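Local coordinates for protein flavodoxin (Bacillus cereus, PDB 6GAQ) that binds flavin mononucleotide and probably serves as a low-potential electron donor to a number of redox enzymes, at residues E23-L28 with A93-G98; A16-N21 with G62-G67. All coordinates share one frame; numbering follows the deposited sequence.

Contact 1: E23-L28 with A93-G98; sequences ESIADL and AVFGSG. With FMN (flavin mononucleotide), chain C.
Ile25 and Phe95 make the main apolar contact between helix segment 23-28 and strand segment 93-98. The Ile25 methyl CG2 lies 3.5 Å from Phe95 CD1 and approaches the ring obliquely. The two side chains pass alongside, pointing opposite ways. Ala26 adds its methyl at the far end of the ring, with CB 3.9 Å from Phe95 CZ. Phe95 CG sits between the backbone N and the carbonyl carbon (chi1 64°), which carries the ring toward Ile25 and Ala26. Ile13 of strand 11-16 and Ile29 of helix 21-35 also pack on this ring.

The CG1-CD1 branch of Ile25 reaches toward the C-terminal end of the strand. Its CD1 is 3.6 Å from Ser97 CB and also lies near Gly96 O. Cys143 of helix 137-152 touches Ile25 as well. At the strand end, Gly98 CA packs 3.4 Å from FMN O2, where a side chain would run into the flavin.

Polar contacts are made by Ser97. FMN O4' donates a hydrogen bond of 2.7 Å to Ser97 OG. Ser97 OG is also hydrogen-bonded to Leu132 O.

The segment axes approach to 8.6 Å and run at 142°, closer to antiparallel than parallel. This is a helix-on-sheet layer of the flavodoxin fold, a three-layer alpha/beta/alpha sandwich with a parallel sheet. The C-terminal strand ends and the loops after them form the FMN pocket.

Contact 2: A16-N21 with G62-G67; sequences ASMSGN and GSYTWG. With FMN (flavin mononucleotide), chain C.
Ala16 and Ser63 pair as a parallel beta bridge, with their CA atoms 4.6 Å apart. Ala16 N donates to Gly62 O at 2.8 Å. The side chains of Ala16 and Ser63 lie on the same face of the sheet. Beyond this pair the segments leave the sheet. Segment 16-21 turns toward helix 21-35, with Gly20 at its N-cap, and 62-67 continues as a loop.

The turn binds the FMN phosphate. Met18 N and Ser19 N both donate to FMN O3P, the bond from Ser19 N being the straighter, with an N-H...O angle of 165°. Ser17 OG donates to FMN O2P. Asn21 N also donates to a phosphate oxygen, FMN O1P, whose modelled position is less certain. Asn21 ND2 reaches the ribityl chain and donates to FMN O4' at 2.9 Å. This is the phosphate-binding loop characteristic of flavodoxins, set between the first strand and the first helix. The helix start may further favour the phosphate's negative charge.

Tyr64 packs against the turn through its ring. One ring face carries FMN O3P, 3.6 Å above the plane. Ala16 O meets the ring edge near its plane, 3.1 Å from Tyr64 CD1. Tyr64 OH is hydrogen-bonded to Glu74.

The Met18 chain is extended beyond CG (CG anti to the backbone N, chi1 171°) and reaches past Tyr64 to Trp66. Its CB lies 3.6 Å from Tyr64 CZ. The sulfur makes oblique Met-aromatic contacts with both rings, and lies 4.5 Å from the centroid of the Trp66 six-membered ring. Trp66 covers the dimethylbenzene end of the flavin, with FMN C8 over one face. Thr65 O accepts a hydrogen bond from FMN O2', while Thr65 CG2 packs against the pyrimidine end of the flavin.

Overall arrangement
Contact 1 is buried in the core, near the centre of the chain. Contact 2 lies farther out and is only partly buried, with Met18 exposed. Both reach the same parallel sheet, in which strands 58-63 and 91-98 are neighbours, and a probable hydrogen bond joins Phe95 O to Ser63 N. Segment 16-21 leads directly into the helix that carries 23-28. No hydrogen bond joins the two segments of contact 1, whereas contact 2 has a backbone hydrogen bond where its two strands end. Both touch FMN, but differently. Contact 1 reaches it at the strand end; contact 2 holds the phosphate and lines the flavin.

Contact 1: E23-L28 with A93-G98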
ATOM      1  N   GLU A  23      -4.837   8.424   0.894  1.00 37.00           N
ATOM      2  CA  GLU A  23      -5.709   8.112   2.022  1.00 49.70           C
ATOM      3  C   GLU A  23      -7.088   7.673   1.547  1.00 38.91           C
ATOM      4  O   GLU A  23      -7.675   6.736   2.103  1.00 35.16           O
ATOM      5  CB  GLU A  23      -5.816   9.329   2.942  1.00 41.46           C
ATOM      6  CG  GLU A  23      -6.629   9.103   4.202  1.00 33.92           C
ATOM      7  CD  GLU A  23      -6.761  10.363   5.034  1.00 38.83           C
ATOM      8  OE1 GLU A  23      -5.853  11.219   4.963  1.00 42.79           O
ATOM      9  OE2 GLU A  23      -7.770  10.500   5.757  1.00 43.69           O
ATOM     10  N   SER A  24      -7.619   8.334   0.517  1.00 33.20           N
ATOM     11  CA  SER A  24      -8.919   7.946  -0.025  1.00 32.42           C
ATOM     12  C   SER A  24      -8.864   6.553  -0.640  1.00 28.90           C
ATOM     13  O   SER A  24      -9.832   5.787  -0.548  1.00 27.61           O
ATOM     14  CB  SER A  24      -9.384   8.973  -1.056  1.00 23.80           C
ATOM     15  OG  SER A  24      -9.343  10.283  -0.518  1.00 36.49           O
ATOM     16  N   ILE A  25      -7.743   6.209  -1.275  1.00 34.79           N
ATOM     17  CA  ILE A  25      -7.570   4.856  -1.796  1.00 39.23           C
ATOM     18  C   ILE A  25      -7.537   3.851  -0.654  1.00 34.63           C
ATOM     19  O   ILE A  25      -8.129   2.767  -0.741  1.00 31.73           O
ATOM     20  CB  ILE A  25      -6.296   4.770  -2.658  1.00 26.28           C
ATOM     21  CG1 ILE A  25      -6.341   5.796  -3.788  1.00 28.15           C
ATOM     22  CG2 ILE A  25      -6.129   3.369  -3.220  1.00 23.32           C
ATOM     23  CD1 ILE A  25      -5.016   5.981  -4.484  1.00 37.41           C
ATOM     24  N   ALA A  26      -6.843   4.194   0.435  1.00 23.03           N
ATOM     25  CA  ALA A  26      -6.774   3.298   1.584  1.00 22.97           C
ATOM     26  C   ALA A  26      -8.153   3.064   2.186  1.00 28.48           C
ATOM     27  O   ALA A  26      -8.461   1.955   2.639  1.00 26.59           O
ATOM     28  CB  ALA A  26      -5.817   3.865   2.632  1.00 24.41           C
ATOM     29  N   ASP A  27      -9.000   4.097   2.195  1.00 31.00           N
ATOM     30  CA  ASP A  27     -10.347   3.945   2.736  1.00 28.95           C
ATOM     31  C   ASP A  27     -11.186   3.005   1.880  1.00 26.71           C
ATOM     32  O   ASP A  27     -11.940   2.179   2.410  1.00 32.27           O
ATOM     33  CB  ASP A  27     -11.023   5.311   2.852  1.00 34.01           C
ATOM     34  CG  ASP A  27     -10.382   6.192   3.905  1.00 36.11           C
ATOM     35  OD1 ASP A  27      -9.762   5.644   4.841  1.00 32.84           O
ATOM     36  OD2 ASP A  27     -10.497   7.432   3.800  1.00 34.11           O
ATOM     37  N   LEU A  28     -11.069   3.114   0.554  1.00 35.51           N
ATOM     38  CA  LEU A  28     -11.840   2.247  -0.330  1.00 25.78           C
ATOM     39  C   LEU A  28     -11.419   0.790  -0.178  1.00 23.95           C
ATOM     40  O   LEU A  28     -12.268  -0.108  -0.136  1.00 26.15           O
ATOM     41  CB  LEU A  28     -11.684   2.703  -1.781  1.00 29.78           C
ATOM     42  CG  LEU A  28     -12.343   4.029  -2.167  1.00 23.02           C
ATOM     43  CD1 LEU A  28     -11.774   4.550  -3.475  1.00 28.43           C
ATOM     44  CD2 LEU A  28     -13.853   3.873  -2.265  1.00 34.87           C
ATOM     45  N   ALA A  93       0.680  -6.533  -0.651  1.00 40.58           N
ATOM     46  CA  ALA A  93       0.370  -5.818  -1.880  1.00 39.29           C
ATOM     47  C   ALA A  93       0.685  -4.344  -1.663  1.00 39.25           C
ATOM     48  O   ALA A  93       0.910  -3.897  -0.535  1.00 30.52           O
ATOM     49  CB  ALA A  93      -1.090  -6.016  -2.301  1.00 32.93           C
ATOM     50  N   VAL A  94       0.711  -3.588  -2.761  1.00 41.61           N
ATOM     51  CA  VAL A  94       1.083  -2.178  -2.732  1.00 31.20           C
ATOM     52  C   VAL A  94       0.108  -1.391  -3.599  1.00 38.25           C
ATOM     53  O   VAL A  94      -0.430  -1.905  -4.584  1.00 40.53           O
ATOM     54  CB  VAL A  94       2.544  -1.965  -3.210  1.00 26.63           C
ATOM     55  CG1 VAL A  94       2.937  -0.495  -3.147  1.00 28.77           C
ATOM     56  CG2 VAL A  94       3.511  -2.797  -2.379  1.00 31.57           C
ATOM     57  N   PHE A  95      -0.140  -0.140  -3.211  1.00 28.81           N
ATOM     58  CA  PHE A  95      -0.909   0.791  -4.025  1.00 23.20           C
ATOM     59  C   PHE A  95      -0.297   2.178  -3.891  1.00 25.16           C
ATOM     60  O   PHE A  95       0.603   2.407  -3.079  1.00 29.18           O
ATOM     61  CB  PHE A  95      -2.394   0.803  -3.631  1.00 20.55           C
ATOM     62  CG  PHE A  95      -2.655   1.295  -2.235  1.00 30.33           C
ATOM     63  CD1 PHE A  95      -2.894   2.638  -1.988  1.00 34.57           C
ATOM     64  CD2 PHE A  95      -2.673   0.412  -1.170  1.00 42.32           C
ATOM     65  CE1 PHE A  95      -3.139   3.090  -0.704  1.00 30.58           C
ATOM     66  CE2 PHE A  95      -2.918   0.857   0.116  1.00 34.36           C
ATOM     67  CZ  PHE A  95      -3.151   2.196   0.350  1.00 28.31           C
ATOM     68  N   GLY A  96      -0.789   3.108  -4.697  1.00 30.66           N
ATOM     69  CA  GLY A  96      -0.275   4.463  -4.659  1.00 26.57           C
ATOM     70  C   GLY A  96      -1.041   5.360  -5.604  1.00 29.98           C
ATOM     71  O   GLY A  96      -1.729   4.897  -6.521  1.00 38.42           O
ATOM     72  N   SER A  97      -0.904   6.662  -5.363  1.00 29.68           N
ATOM     73  CA  SER A  97      -1.516   7.694  -6.190  1.00 29.40           C
ATOM     74  C   SER A  97      -0.423   8.611  -6.719  1.00 38.45           C
ATOM     75  O   SER A  97       0.351   9.175  -5.936  1.00 48.41           O
ATOM     76  CB  SER A  97      -2.553   8.491  -5.396  1.00 31.58           C
ATOM     77  OG  SER A  97      -3.057   9.575  -6.156  1.00 27.14           O
ATOM     78  N   GLY A  98      -0.363   8.765  -8.042  1.00 40.85           N
ATOM     79  CA  GLY A  98       0.614   9.611  -8.690  1.00 34.38           C
ATOM     80  C   GLY A  98      -0.040  10.594  -9.645  1.00 35.44           C
ATOM     81  O   GLY A  98      -1.204  10.968  -9.493  1.00 47.03           O
TER
HETATM   82  N1  FMN C1001       3.633  11.712  -9.081  1.00 44.61           N
HETATM   83  C2  FMN C1001       4.298  10.667  -9.689  1.00 42.44           C
HETATM   84  O2  FMN C1001       3.668   9.694 -10.098  1.00 41.48           O
HETATM   85  N3  FMN C1001       5.670  10.709  -9.839  1.00 44.27           N
HETATM   86  C4  FMN C1001       6.384  11.797  -9.381  1.00 47.03           C
HETATM   87  O4  FMN C1001       7.607  11.833  -9.514  1.00 48.44           O
HETATM   88  C4A FMN C1001       5.717  12.852  -8.769  1.00 47.73           C
HETATM   89  N5  FMN C1001       6.428  13.941  -8.311  1.00 42.68           N
HETATM   90  C5A FMN C1001       5.766  14.987  -7.704  1.00 36.12           C
HETATM   91  C6  FMN C1001       6.487  16.083  -7.244  1.00 43.23           C
HETATM   92  C7  FMN C1001       5.828  17.142  -6.632  1.00 40.11           C
HETATM   93  C7M FMN C1001       6.610  18.322  -6.136  1.00 34.13           C
HETATM   94  C8  FMN C1001       4.446  17.103  -6.479  1.00 38.84           C
HETATM   95  C8M FMN C1001       3.728  18.243  -5.820  1.00 43.64           C
HETATM   96  C9  FMN C1001       3.726  16.006  -6.940  1.00 37.42           C
HETATM   97  C9A FMN C1001       4.383  14.945  -7.553  1.00 44.83           C
HETATM   98  N10 FMN C1001       3.670  13.849  -8.002  1.00 41.71           N
HETATM   99  C10 FMN C1001       4.336  12.807  -8.619  1.00 41.53           C
HETATM  100  C1' FMN C1001       2.174  13.803  -7.861  1.00 42.01           C
HETATM  101  C2' FMN C1001       1.667  13.202  -6.554  1.00 32.78           C
HETATM  102  O2' FMN C1001       2.153  11.889  -6.397  1.00 40.06           O
HETATM  103  C3' FMN C1001       0.142  13.196  -6.606  1.00 27.85           C
HETATM  104  O3' FMN C1001      -0.335  14.514  -6.443  1.00 36.32           O
HETATM  105  C4' FMN C1001      -0.509  12.282  -5.570  1.00 41.53           C
HETATM  106  O4' FMN C1001      -1.834  12.011  -5.973  1.00 33.19           O
HETATM  107  C5' FMN C1001      -0.539  12.888  -4.170  1.00 38.88           C
HETATM  108  O5' FMN C1001      -1.120  11.941  -3.300  1.00 37.53           O
HETATM  109  P   FMN C1001      -1.574  12.322  -1.801  1.00 39.35           P
HETATM  110  O1P FMN C1001      -2.872  13.087  -1.871  1.00 45.71           O
HETATM  111  O2P FMN C1001      -1.783  11.059  -1.002  1.00 32.52           O
HETATM  112  O3P FMN C1001      -0.519  13.179  -1.142  1.00 43.05           O

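Contact 2: A16-N21 with G62-G67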
ATOM      1  N   ALA A  16       0.899   6.362   3.322  1.00 42.04           N
ATOM      2  CA  ALA A  16       1.503   7.685   3.431  1.00 32.66           C
ATOM      3  C   ALA A  16       0.737   8.616   2.502  1.00 33.17           C
ATOM      4  O   ALA A  16       0.756   8.434   1.280  1.00 46.18           O
ATOM      5  CB  ALA A  16       2.986   7.650   3.071  1.00 39.37           C
ATOM      6  N   SER A  17       0.059   9.607   3.077  1.00 53.90           N
ATOM      7  CA  SER A  17      -0.736  10.542   2.297  1.00 36.71           C
ATOM      8  C   SER A  17      -0.512  11.955   2.809  1.00 36.88           C
ATOM      9  O   SER A  17      -0.486  12.190   4.020  1.00 59.90           O
ATOM     10  CB  SER A  17      -2.228  10.196   2.355  1.00 29.73           C
ATOM     11  OG  SER A  17      -2.988  11.109   1.584  1.00 28.54           O
ATOM     12  N   MET A  18      -0.351  12.891   1.878  1.00 44.26           N
ATOM     13  CA  MET A  18      -0.168  14.302   2.193  1.00 43.27           C
ATOM     14  C   MET A  18      -1.363  15.160   1.813  1.00 42.97           C
ATOM     15  O   MET A  18      -1.769  16.023   2.595  1.00 44.14           O
ATOM     16  CB  MET A  18       1.087  14.838   1.494  1.00 40.95           C
ATOM     17  CG  MET A  18       1.260  16.347   1.583  1.00 41.33           C
ATOM     18  SD  MET A  18       2.814  16.909   0.863  1.00 72.73           S
ATOM     19  CE  MET A  18       2.523  18.673   0.759  1.00 47.27           C
ATOM     20  N   SER A  19      -1.944  14.941   0.635  1.00 49.97           N
ATOM     21  CA  SER A  19      -3.091  15.714   0.178  1.00 41.67           C
ATOM     22  C   SER A  19      -4.387  14.912   0.163  1.00 27.42           C
ATOM     23  O   SER A  19      -5.416  15.437  -0.275  1.00 44.24           O
ATOM     24  CB  SER A  19      -2.821  16.292  -1.217  1.00 46.58           C
ATOM     25  OG  SER A  19      -2.654  15.267  -2.179  1.00 47.15           O
ATOM     26  N   GLY A  20      -4.368  13.660   0.619  1.00 38.12           N
ATOM     27  CA  GLY A  20      -5.576  12.887   0.813  1.00 22.35           C
ATOM     28  C   GLY A  20      -5.900  11.885  -0.277  1.00 48.88           C
ATOM     29  O   GLY A  20      -6.817  11.077  -0.091  1.00 51.51           O
ATOM     30  N   ASN A  21      -5.183  11.909  -1.404  1.00 30.90           N
ATOM     31  CA  ASN A  21      -5.510  11.001  -2.500  1.00 38.95           C
ATOM     32  C   ASN A  21      -5.213   9.553  -2.127  1.00 36.13           C
ATOM     33  O   ASN A  21      -6.063   8.672  -2.301  1.00 34.32           O
ATOM     34  CB  ASN A  21      -4.745  11.400  -3.763  1.00 27.75           C
ATOM     35  CG  ASN A  21      -4.997  12.839  -4.166  1.00 44.58           C
ATOM     36  OD1 ASN A  21      -6.097  13.364  -3.984  1.00 30.13           O
ATOM     37  ND2 ASN A  21      -3.977  13.488  -4.715  1.00 34.40           N
ATOM     38  N   GLY A  62       0.839   1.610   1.080  1.00 29.40           N
ATOM     39  CA  GLY A  62       0.403   2.612   0.129  1.00 33.01           C
ATOM     40  C   GLY A  62       1.137   3.923   0.304  1.00 37.55           C
ATOM     41  O   GLY A  62       1.355   4.370   1.433  1.00 39.28           O
ATOM     42  N   SER A  63       1.529   4.551  -0.800  1.00 25.51           N
ATOM     43  CA  SER A  63       2.276   5.797  -0.712  1.00 26.97           C
ATOM     44  C   SER A  63       2.150   6.561  -2.019  1.00 37.45           C
ATOM     45  O   SER A  63       2.088   5.967  -3.099  1.00 35.69           O
ATOM     46  CB  SER A  63       3.754   5.543  -0.394  1.00 24.17           C
ATOM     47  OG  SER A  63       4.547   6.669  -0.730  1.00 24.92           O
ATOM     48  N   TYR A  64       2.109   7.883  -1.904  1.00 26.46           N
ATOM     49  CA  TYR A  64       2.216   8.737  -3.072  1.00 22.87           C
ATOM     50  C   TYR A  64       3.681   8.894  -3.465  1.00 35.38           C
ATOM     51  O   TYR A  64       4.595   8.575  -2.700  1.00 40.42           O
ATOM     52  CB  TYR A  64       1.580  10.104  -2.807  1.00 28.57           C
ATOM     53  CG  TYR A  64       2.276  10.939  -1.753  1.00 40.31           C
ATOM     54  CD1 TYR A  64       2.146  10.642  -0.401  1.00 43.41           C
ATOM     55  CD2 TYR A  64       3.050  12.034  -2.108  1.00 49.00           C
ATOM     56  CE1 TYR A  64       2.775  11.407   0.564  1.00 46.61           C
ATOM     57  CE2 TYR A  64       3.683  12.804  -1.149  1.00 37.25           C
ATOM     58  CZ  TYR A  64       3.541  12.488   0.183  1.00 37.68           C
ATOM     59  OH  TYR A  64       4.171  13.254   1.137  1.00 56.73           O
ATOM     60  N   THR A  65       3.900   9.377  -4.682  1.00 47.44           N
ATOM     61  CA  THR A  65       5.244   9.582  -5.202  1.00 40.81           C
ATOM     62  C   THR A  65       5.582  11.066  -5.181  1.00 37.81           C
ATOM     63  O   THR A  65       4.766  11.905  -5.575  1.00 41.69           O
ATOM     64  CB  THR A  65       5.374   9.034  -6.625  1.00 35.29           C
ATOM     65  OG1 THR A  65       5.014   7.647  -6.640  1.00 36.26           O
ATOM     66  CG2 THR A  65       6.804   9.174  -7.116  1.00 28.93           C
ATOM     67  N   TRP A  66       6.786  11.387  -4.710  1.00 51.03           N
ATOM     68  CA  TRP A  66       7.247  12.758  -4.625  1.00 47.81           C
ATOM     69  C   TRP A  66       8.276  13.027  -5.726  1.00 49.93           C
ATOM     70  O   TRP A  66       8.378  12.264  -6.698  1.00 55.45           O
ATOM     71  CB  TRP A  66       7.791  13.024  -3.218  1.00 45.18           C
ATOM     72  CG  TRP A  66       7.666  14.458  -2.784  1.00 46.27           C
ATOM     73  CD1 TRP A  66       8.667  15.258  -2.316  1.00 57.44           C
ATOM     74  CD2 TRP A  66       6.476  15.260  -2.777  1.00 56.88           C
ATOM     75  NE1 TRP A  66       8.176  16.507  -2.018  1.00 51.64           N
ATOM     76  CE2 TRP A  66       6.834  16.534  -2.291  1.00 50.90           C
ATOM     77  CE3 TRP A  66       5.143  15.026  -3.135  1.00 56.93           C
ATOM     78  CZ2 TRP A  66       5.910  17.569  -2.154  1.00 48.37           C
ATOM     79  CZ3 TRP A  66       4.227  16.054  -2.995  1.00 47.60           C
ATOM     80  CH2 TRP A  66       4.615  17.309  -2.509  1.00 43.31           C
ATOM     81  N   GLY A  67       9.040  14.107  -5.569  1.00 56.64           N
ATOM     82  CA  GLY A  67       9.941  14.590  -6.600  1.00 50.53           C
ATOM     83  C   GLY A  67      10.904  13.575  -7.182  1.00 64.60           C
ATOM     84  O   GLY A  67      11.609  12.876  -6.447  1.00 70.43           O
TER
HETATM   85  N1  FMN C1001       3.633  11.712  -9.081  1.00 44.61           N
HETATM   86  C2  FMN C1001       4.298  10.667  -9.689  1.00 42.44           C
HETATM   87  O2  FMN C1001       3.668   9.694 -10.098  1.00 41.48           O
HETATM   88  N3  FMN C1001       5.670  10.709  -9.839  1.00 44.27           N
HETATM   89  C4  FMN C1001       6.384  11.797  -9.381  1.00 47.03           C
HETATM   90  O4  FMN C1001       7.607  11.833  -9.514  1.00 48.44           O
HETATM   91  C4A FMN C1001       5.717  12.852  -8.769  1.00 47.73           C
HETATM   92  N5  FMN C1001       6.428  13.941  -8.311  1.00 42.68           N
HETATM   93  C5A FMN C1001       5.766  14.987  -7.704  1.00 36.12           C
HETATM   94  C6  FMN C1001       6.487  16.083  -7.244  1.00 43.23           C
HETATM   95  C7  FMN C1001       5.828  17.142  -6.632  1.00 40.11           C
HETATM   96  C7M FMN C1001       6.610  18.322  -6.136  1.00 34.13           C
HETATM   97  C8  FMN C1001       4.446  17.103  -6.479  1.00 38.84           C
HETATM   98  C8M FMN C1001       3.728  18.243  -5.820  1.00 43.64           C
HETATM   99  C9  FMN C1001       3.726  16.006  -6.940  1.00 37.42           C
HETATM  100  C9A FMN C1001       4.383  14.945  -7.553  1.00 44.83           C
HETATM  101  N10 FMN C1001       3.670  13.849  -8.002  1.00 41.71           N
HETATM  102  C10 FMN C1001       4.336  12.807  -8.619  1.00 41.53           C
HETATM  103  C1' FMN C1001       2.174  13.803  -7.861  1.00 42.01           C
HETATM  104  C2' FMN C1001       1.667  13.202  -6.554  1.00 32.78           C
HETATM  105  O2' FMN C1001       2.153  11.889  -6.397  1.00 40.06           O
HETATM  106  C3' FMN C1001       0.142  13.196  -6.606  1.00 27.85           C
HETATM  107  O3' FMN C1001      -0.335  14.514  -6.443  1.00 36.32           O
HETATM  108  C4' FMN C1001      -0.509  12.282  -5.570  1.00 41.53           C
HETATM  109  O4' FMN C1001      -1.834  12.011  -5.973  1.00 33.19           O
HETATM  110  C5' FMN C1001      -0.539  12.888  -4.170  1.00 38.88           C
HETATM  111  O5' FMN C1001      -1.120  11.941  -3.300  1.00 37.53           O
HETATM  112  P   FMN C1001      -1.574  12.322  -1.801  1.00 39.35           P
HETATM  113  O1P FMN C1001      -2.872  13.087  -1.871  1.00 45.71           O
HETATM  114  O2P FMN C1001      -1.783  11.059  -1.002  1.00 32.52           O
HETATM  115  O3P FMN C1001      -0.519  13.179  -1.142  1.00 43.05           O